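Anti-sigma-E factor RseA (Escherichia coli, PDB 3M4W) holds the extracytoplasmic-function sigma factor sigma-E inactive until a signal-triggered proteolytic cascade destroys this membrane-anchored inhibitor, whose periplasmic part forms this chain. Local coordinates at residues Leu57-Tyr60 against Glu61-Arg65. Sequence-based numbering, arbitrary orientation.
Sequences LQDY and ELQRR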
ATOM      1  N   LEU E  57       2.041 -21.196 -16.852  1.00 61.42           N
ATOM      2  CA  LEU E  57       1.650 -20.277 -15.800  1.00 63.58           C
ATOM      3  C   LEU E  57       0.377 -19.525 -16.192  1.00 62.85           C
ATOM      4  O   LEU E  57      -0.596 -19.495 -15.437  1.00 57.32           O
ATOM      5  CB  LEU E  57       2.783 -19.282 -15.536  1.00 65.79           C
ATOM      6  CG  LEU E  57       2.764 -18.534 -14.202  1.00 67.82           C
ATOM      7  CD1 LEU E  57       2.886 -19.537 -13.057  1.00 62.88           C
ATOM      8  CD2 LEU E  57       3.909 -17.528 -14.157  1.00 64.61           C
ATOM      9  N   GLN E  58       0.380 -18.922 -17.375  1.00 64.21           N
ATOM     10  CA  GLN E  58      -0.785 -18.176 -17.819  1.00 60.70           C
ATOM     11  C   GLN E  58      -1.935 -19.081 -18.260  1.00 53.85           C
ATOM     12  O   GLN E  58      -3.045 -18.614 -18.498  1.00 54.82           O
ATOM     13  CB  GLN E  58      -0.407 -17.208 -18.940  1.00 64.10           C
ATOM     14  CG  GLN E  58       0.087 -17.874 -20.194  1.00 57.51           C
ATOM     15  CD  GLN E  58      -0.036 -16.970 -21.398  1.00 62.14           C
ATOM     16  OE1 GLN E  58       0.796 -16.090 -21.626  1.00 64.34           O
ATOM     17  NE2 GLN E  58      -1.093 -17.176 -22.174  1.00 62.68           N
ATOM     18  N   ASP E  59      -1.680 -20.377 -18.373  1.00 50.24           N
ATOM     19  CA  ASP E  59      -2.750 -21.295 -18.742  1.00 41.86           C
ATOM     20  C   ASP E  59      -3.474 -21.663 -17.453  1.00 46.62           C
ATOM     21  O   ASP E  59      -4.677 -21.950 -17.448  1.00 48.95           O
ATOM     22  CB  ASP E  59      -2.199 -22.556 -19.392  1.00 49.41           C
ATOM     23  CG  ASP E  59      -3.297 -23.519 -19.790  1.00 57.76           C
ATOM     24  OD1 ASP E  59      -4.158 -23.142 -20.614  1.00 66.76           O
ATOM     25  OD2 ASP E  59      -3.306 -24.651 -19.270  1.00 52.53           O
ATOM     26  N   TYR E  60      -2.718 -21.661 -16.358  1.00 46.55           N
ATOM     27  CA  TYR E  60      -3.264 -21.944 -15.034  1.00 38.00           C
ATOM     28  C   TYR E  60      -4.238 -20.812 -14.700  1.00 40.11           C
ATOM     29  O   TYR E  60      -5.335 -21.048 -14.199  1.00 41.44           O
ATOM     30  CB  TYR E  60      -2.133 -21.979 -13.997  1.00 35.44           C
ATOM     31  CG  TYR E  60      -2.571 -21.683 -12.575  1.00 37.66           C
ATOM     32  CD1 TYR E  60      -3.328 -22.591 -11.854  1.00 34.04           C
ATOM     33  CD2 TYR E  60      -2.240 -20.479 -11.965  1.00 33.58           C
ATOM     34  CE1 TYR E  60      -3.747 -22.310 -10.560  1.00 34.26           C
ATOM     35  CE2 TYR E  60      -2.658 -20.184 -10.669  1.00 32.61           C
ATOM     36  CZ  TYR E  60      -3.410 -21.101  -9.975  1.00 29.87           C
ATOM     37  OH  TYR E  60      -3.845 -20.799  -8.704  1.00 35.10           O
ATOM     38  N   GLU E  61      -3.827 -19.582 -14.996  1.00 34.90           N
ATOM     39  CA  GLU E  61      -4.653 -18.421 -14.714  1.00 39.57           C
ATOM     40  C   GLU E  61      -5.919 -18.465 -15.562  1.00 47.95           C
ATOM     41  O   GLU E  61      -7.022 -18.311 -15.041  1.00 49.23           O
ATOM     42  CB  GLU E  61      -3.881 -17.127 -14.999  1.00 43.22           C
ATOM     43  CG  GLU E  61      -2.752 -16.805 -14.014  1.00 41.80           C
ATOM     44  CD  GLU E  61      -3.209 -16.804 -12.564  1.00 43.12           C
ATOM     45  OE1 GLU E  61      -4.367 -16.418 -12.296  1.00 44.53           O
ATOM     46  OE2 GLU E  61      -2.408 -17.182 -11.684  1.00 63.20           O
ATOM     47  N   LEU E  62      -5.744 -18.678 -16.868  1.00 50.42           N
ATOM     48  CA  LEU E  62      -6.853 -18.753 -17.822  1.00 48.14           C
ATOM     49  C   LEU E  62      -7.888 -19.742 -17.302  1.00 47.00           C
ATOM     50  O   LEU E  62      -9.084 -19.479 -17.335  1.00 44.38           O
ATOM     51  CB  LEU E  62      -6.344 -19.227 -19.189  1.00 45.99           C
ATOM     52  CG  LEU E  62      -6.944 -18.696 -20.503  1.00 60.70           C
ATOM     53  CD1 LEU E  62      -6.838 -19.804 -21.550  1.00 52.80           C
ATOM     54  CD2 LEU E  62      -8.405 -18.278 -20.344  1.00 45.18           C
ATOM     55  N   GLN E  63      -7.399 -20.875 -16.805  1.00 47.98           N
ATOM     56  CA  GLN E  63      -8.229 -21.950 -16.254  1.00 51.86           C
ATOM     57  C   GLN E  63      -8.992 -21.507 -15.006  1.00 52.83           C
ATOM     58  O   GLN E  63     -10.192 -21.781 -14.871  1.00 52.89           O
ATOM     59  CB  GLN E  63      -7.346 -23.141 -15.881  1.00 53.38           C
ATOM     60  CG  GLN E  63      -7.798 -24.491 -16.393  1.00 65.24           C
ATOM     61  CD  GLN E  63      -7.016 -24.937 -17.613  1.00 73.72           C
ATOM     62  OE1 GLN E  63      -6.900 -26.133 -17.883  1.00 77.88           O
ATOM     63  NE2 GLN E  63      -6.477 -23.975 -18.363  1.00 73.23           N
ATOM     64  N   ARG E  64      -8.284 -20.845 -14.089  1.00 58.06           N
ATOM     65  CA  ARG E  64      -8.878 -20.360 -12.838  1.00 51.70           C
ATOM     66  C   ARG E  64     -10.134 -19.541 -13.075  1.00 46.47           C
ATOM     67  O   ARG E  64     -11.106 -19.643 -12.329  1.00 46.89           O
ATOM     68  CB  ARG E  64      -7.890 -19.476 -12.067  1.00 46.94           C
ATOM     69  CG  ARG E  64      -6.800 -20.211 -11.333  1.00 48.28           C
ATOM     70  CD  ARG E  64      -6.391 -19.426 -10.095  1.00 42.99           C
ATOM     71  NE  ARG E  64      -5.841 -18.105 -10.404  1.00 39.04           N
ATOM     72  CZ  ARG E  64      -6.134 -17.013  -9.709  1.00 34.44           C
ATOM     73  NH1 ARG E  64      -6.971 -17.103  -8.682  1.00 25.15           N
ATOM     74  NH2 ARG E  64      -5.607 -15.841 -10.038  1.00 38.12           N
ATOM     75  N   ARG E  65     -10.087 -18.710 -14.108  1.00 40.25           N
ATOM     76  CA  ARG E  65     -11.196 -17.832 -14.453  1.00 46.69           C
ATOM     77  C   ARG E  65     -12.272 -18.527 -15.296  1.00 48.60           C
ATOM     78  O   ARG E  65     -13.453 -18.179 -15.219  1.00 60.19           O
ATOM     79  CB  ARG E  65     -10.644 -16.596 -15.168  1.00 36.79           C
ATOM     80  CG  ARG E  65      -9.612 -15.857 -14.326  1.00 38.42           C
ATOM     81  CD  ARG E  65      -8.911 -14.758 -15.102  1.00 40.91           C
ATOM     82  NE  ARG E  65      -8.169 -13.839 -14.232  1.00 36.49           N
ATOM     83  CZ  ARG E  65      -7.133 -14.178 -13.467  1.00 48.07           C
ATOM     84  NH1 ARG E  65      -6.690 -15.429 -13.448  1.00 35.68           N
ATOM     85  NH2 ARG E  65      -6.532 -13.257 -12.718  1.00 33.83           N
TER
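Glu61, Leu62, Gln63 and Arg64 each donate their amide to the carbonyl four residues back, from Leu57 through Tyr60, in regular alpha-helical fashion; Arg64 N lies 3.0 Å from Tyr60 O. On one side of this helix the Tyr60 ring runs out alongside Arg64, which sets CG over one face in a CH-pi contact, 4.0 Å from the ring centroid and displaced toward the rim. Arg64 CD lies at the hydroxyl end, 3.2 Å from Tyr60 OH. The Glu61 carboxylate comes to the ring edge instead, OE2 3.2 Å from Tyr60 CE2, its plane turned 86° from the ring. Helix 50-66 belongs to the periplasmic domain and falls within the primary binding site for RseB; a chain of another protein in the assembly gives Tyr60 OH a backbone hydrogen bond and pairs Asp59, Glu61 and Arg64 with opposite charges. Bent at chi2 (-53°), Glu61 holds its carboxylate out from the helix beside the Tyr60 ring, and OE1 accepts three bonds. Arg64 grips Glu61 OE1 side-on, NH2 2.6 Å from it on the syn lone pair and NE from above the carboxylate plane; Arg65 NH1 takes the anti lone pair of the same OE1, 2.8 Å away. Such a network probably keeps Glu61 ionised. Leu62 packs on Val28 and Leu30, Gln58 on Ser29; DegS cuts between Val28 and Ser29.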